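Local coordinates for glycoside hydrolase family 5 (Aspergillus oryzae, PDB 6LA0), which acts as a secreted rutinosidase and probably also releases glucose from the non-reducing ends of beta-1,3-glucans, at residues A[268-273]-A[301-306]. Residues are numbered along the deposited sequence; the frame is centred on the assembly and turned at random.
With NAG (2-acetamido-2-deoxy-beta-D-glucopyranose), chain G.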
loop_
_atom_site.group_PDB
_atom_site.type_symbol
_atom_site.label_atom_id
_atom_site.label_comp_id
_atom_site.label_asym_id
_atom_site.label_seq_id
_atom_site.Cartn_x
_atom_site.Cartn_y
_atom_site.Cartn_z
ATOM N N ARG A 268 -3.857 18.801 4.165
ATOM C CA ARG A 268 -5.060 19.521 3.776
ATOM C C ARG A 268 -5.616 20.341 4.933
ATOM O O ARG A 268 -5.542 19.926 6.099
ATOM C CB ARG A 268 -6.120 18.552 3.262
ATOM C CG ARG A 268 -5.839 18.104 1.838
ATOM C CD ARG A 268 -6.463 16.755 1.551
ATOM N NE ARG A 268 -7.911 16.846 1.439
ATOM C CZ ARG A 268 -8.716 15.793 1.361
ATOM N NH1 ARG A 268 -8.219 14.554 1.378
ATOM N NH2 ARG A 268 -10.018 15.985 1.263
ATOM N N ASN A 269 -6.192 21.499 4.603
ATOM C CA ASN A 269 -6.739 22.413 5.602
ATOM C C ASN A 269 -8.020 21.852 6.205
ATOM O O ASN A 269 -9.127 22.176 5.765
ATOM C CB ASN A 269 -6.990 23.795 4.993
ATOM C CG ASN A 269 -7.273 24.864 6.046
ATOM O OD1 ASN A 269 -7.577 24.554 7.203
ATOM N ND2 ASN A 269 -7.177 26.134 5.646
ATOM N N VAL A 270 -7.857 21.044 7.247
ATOM C CA VAL A 270 -8.943 20.347 7.922
ATOM C C VAL A 270 -8.473 20.096 9.350
ATOM O O VAL A 270 -7.269 20.066 9.620
ATOM C CB VAL A 270 -9.314 19.040 7.163
ATOM C CG1 VAL A 270 -8.129 18.072 7.107
ATOM C CG2 VAL A 270 -10.553 18.366 7.751
ATOM N N THR A 271 -9.422 19.952 10.272
ATOM C CA THR A 271 -9.137 19.729 11.683
ATOM C C THR A 271 -9.742 18.405 12.118
ATOM O O THR A 271 -10.596 17.834 11.432
ATOM C CB THR A 271 -9.698 20.851 12.571
ATOM O OG1 THR A 271 -11.126 20.881 12.458
ATOM C CG2 THR A 271 -9.140 22.200 12.153
ATOM N N SER A 272 -9.300 17.910 13.274
ATOM C CA SER A 272 -9.912 16.699 13.816
ATOM C C SER A 272 -11.426 16.880 13.988
ATOM O O SER A 272 -12.214 15.960 13.719
ATOM C CB SER A 272 -9.240 16.336 15.146
ATOM O OG SER A 272 -7.931 15.828 14.905
ATOM N N GLU A 273 -11.846 18.078 14.402
ATOM C CA GLU A 273 -13.266 18.374 14.576
ATOM C C GLU A 273 -14.049 18.149 13.294
ATOM O O GLU A 273 -15.028 17.390 13.281
ATOM C CB GLU A 273 -13.424 19.813 15.035
ATOM C CG GLU A 273 -14.869 20.056 15.501
ATOM C CD GLU A 273 -15.702 21.066 14.698
ATOM O OE1 GLU A 273 -15.225 22.189 14.429
ATOM O OE2 GLU A 273 -16.902 20.775 14.509
ATOM N N ILE A 301 -5.821 9.252 9.797
ATOM C CA ILE A 301 -6.657 10.306 10.383
ATOM C C ILE A 301 -5.884 11.560 10.796
ATOM O O ILE A 301 -6.507 12.485 11.334
ATOM C CB ILE A 301 -7.472 9.807 11.600
ATOM C CG1 ILE A 301 -6.549 9.328 12.733
ATOM C CG2 ILE A 301 -8.490 8.747 11.169
ATOM C CD1 ILE A 301 -7.188 9.350 14.125
ATOM N N GLN A 302 -4.573 11.641 10.576
ATOM C CA GLN A 302 -3.885 12.877 10.951
ATOM C C GLN A 302 -4.306 13.997 10.017
ATOM O O GLN A 302 -4.327 13.818 8.798
ATOM C CB GLN A 302 -2.364 12.737 10.907
ATOM C CG GLN A 302 -1.688 14.018 11.386
ATOM C CD GLN A 302 -0.268 14.206 10.911
ATOM O OE1 GLN A 302 0.478 13.238 10.686
ATOM N NE2 GLN A 302 0.129 15.466 10.759
ATOM N N THR A 303 -4.648 15.154 10.586
ATOM C CA THR A 303 -5.018 16.317 9.795
ATOM C C THR A 303 -3.887 17.334 9.854
ATOM O O THR A 303 -2.996 17.250 10.702
ATOM C CB THR A 303 -6.333 16.929 10.295
ATOM O OG1 THR A 303 -6.182 17.314 11.670
ATOM C CG2 THR A 303 -7.453 15.903 10.185
ATOM N N LEU A 304 -3.901 18.286 8.923
ATOM C CA LEU A 304 -2.843 19.287 8.951
ATOM C C LEU A 304 -2.911 20.122 10.227
ATOM O O LEU A 304 -1.874 20.391 10.850
ATOM C CB LEU A 304 -2.910 20.178 7.716
ATOM C CG LEU A 304 -1.888 21.313 7.654
ATOM C CD1 LEU A 304 -0.467 20.758 7.687
ATOM C CD2 LEU A 304 -2.111 22.143 6.404
ATOM N N TYR A 305 -4.120 20.501 10.661
ATOM C CA TYR A 305 -4.305 21.399 11.804
ATOM C C TYR A 305 -5.077 20.743 12.948
ATOM O O TYR A 305 -5.874 19.823 12.741
ATOM C CB TYR A 305 -5.043 22.679 11.385
ATOM C CG TYR A 305 -4.309 23.509 10.364
ATOM C CD1 TYR A 305 -3.075 24.068 10.658
ATOM C CD2 TYR A 305 -4.846 23.720 9.098
ATOM C CE1 TYR A 305 -2.399 24.826 9.723
ATOM C CE2 TYR A 305 -4.173 24.480 8.159
ATOM C CZ TYR A 305 -2.953 25.030 8.482
ATOM O OH TYR A 305 -2.269 25.786 7.561
ATOM N N GLN A 306 -4.797 21.216 14.169
ATOM C CA GLN A 306 -5.601 20.960 15.367
ATOM C C GLN A 306 -5.932 19.479 15.563
ATOM O O GLN A 306 -7.094 19.080 15.646
ATOM C CB GLN A 306 -6.880 21.798 15.330
ATOM C CG GLN A 306 -6.617 23.266 15.541
ATOM C CD GLN A 306 -7.890 24.066 15.603
ATOM O OE1 GLN A 306 -8.540 24.136 16.650
ATOM N NE2 GLN A 306 -8.261 24.675 14.480
HETATM C C1 NAG G . -7.452 27.222 6.557
HETATM C C2 NAG G . -6.814 28.553 6.140
HETATM C C3 NAG G . -7.210 29.660 7.118
HETATM C C4 NAG G . -8.724 29.731 7.261
HETATM C C5 NAG G . -9.284 28.365 7.641
HETATM C C6 NAG G . -10.792 28.337 7.674
HETATM C C7 NAG G . -4.644 29.023 5.093
HETATM C C8 NAG G . -3.160 28.811 5.160
HETATM N N2 NAG G . -5.366 28.440 6.057
HETATM O O3 NAG G . -6.700 30.909 6.660
HETATM O O4 NAG G . -9.091 30.675 8.263
HETATM O O5 NAG G . -8.879 27.386 6.675
HETATM O O6 NAG G . -11.294 27.173 7.030
HETATM O O7 NAG G . -5.164 29.691 4.209
HETATM O O HOH W 1 -6.581 13.747 13.814
HETATM O O HOH W 2 -9.837 19.659 16.114
#
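The first torsions of Asn269 and Tyr305 set CG of each where the two side chains can meet. Asn269 CG is anti to the backbone N (chi1 -168°), and Tyr305 CG is anti to its carbonyl carbon (chi1 -62°). Asn269 OD1 lies near the plane of the Tyr305 ring, at its edge, 3.4 Å from CD2. The contact belongs to the TIM barrel of this GH5 enzyme. It joins the loop after strand 257-265 to the region where the neighbouring parallel strand 294-303 runs on into a loop. Asn269 is N-glycosylated: its ND2 is bonded to C1 of the sugar NAG at 1.4 Å. The hydroxyl of the tyrosine comes near the sugar, Tyr305 OH lying 4.0 Å from NAG C8. Leu304 CG sits over the centre of one ring face.

The backbones are held loosely. Tyr305 N gives a weak bond to Val270 O at 3.3 Å, and Ser272 N another to Gln306 O at 3.4 Å. Water adds two bridges, from Ser272 OG to Ile301 O and from Glu273 N to Gln306 O. Ser272 OG also accepts from Ser308 N.

The buried Val270 and Thr303 cross at about a right angle, Val270 CG1 3.8 Å from Thr303 CG2. Leu275 of helix 275-285 packs on Thr303, and Arg278 on Val270. Nearer the surface, Thr271 and Gln306 lie side by side, with Thr271 CG2 3.5 Å from Gln306 NE2. Within 301-306 a side chain bonds to the backbone: Thr303 OG1 donates to Tyr305 O at 2.7 Å, the donor tilted 29° from the carbonyl plane.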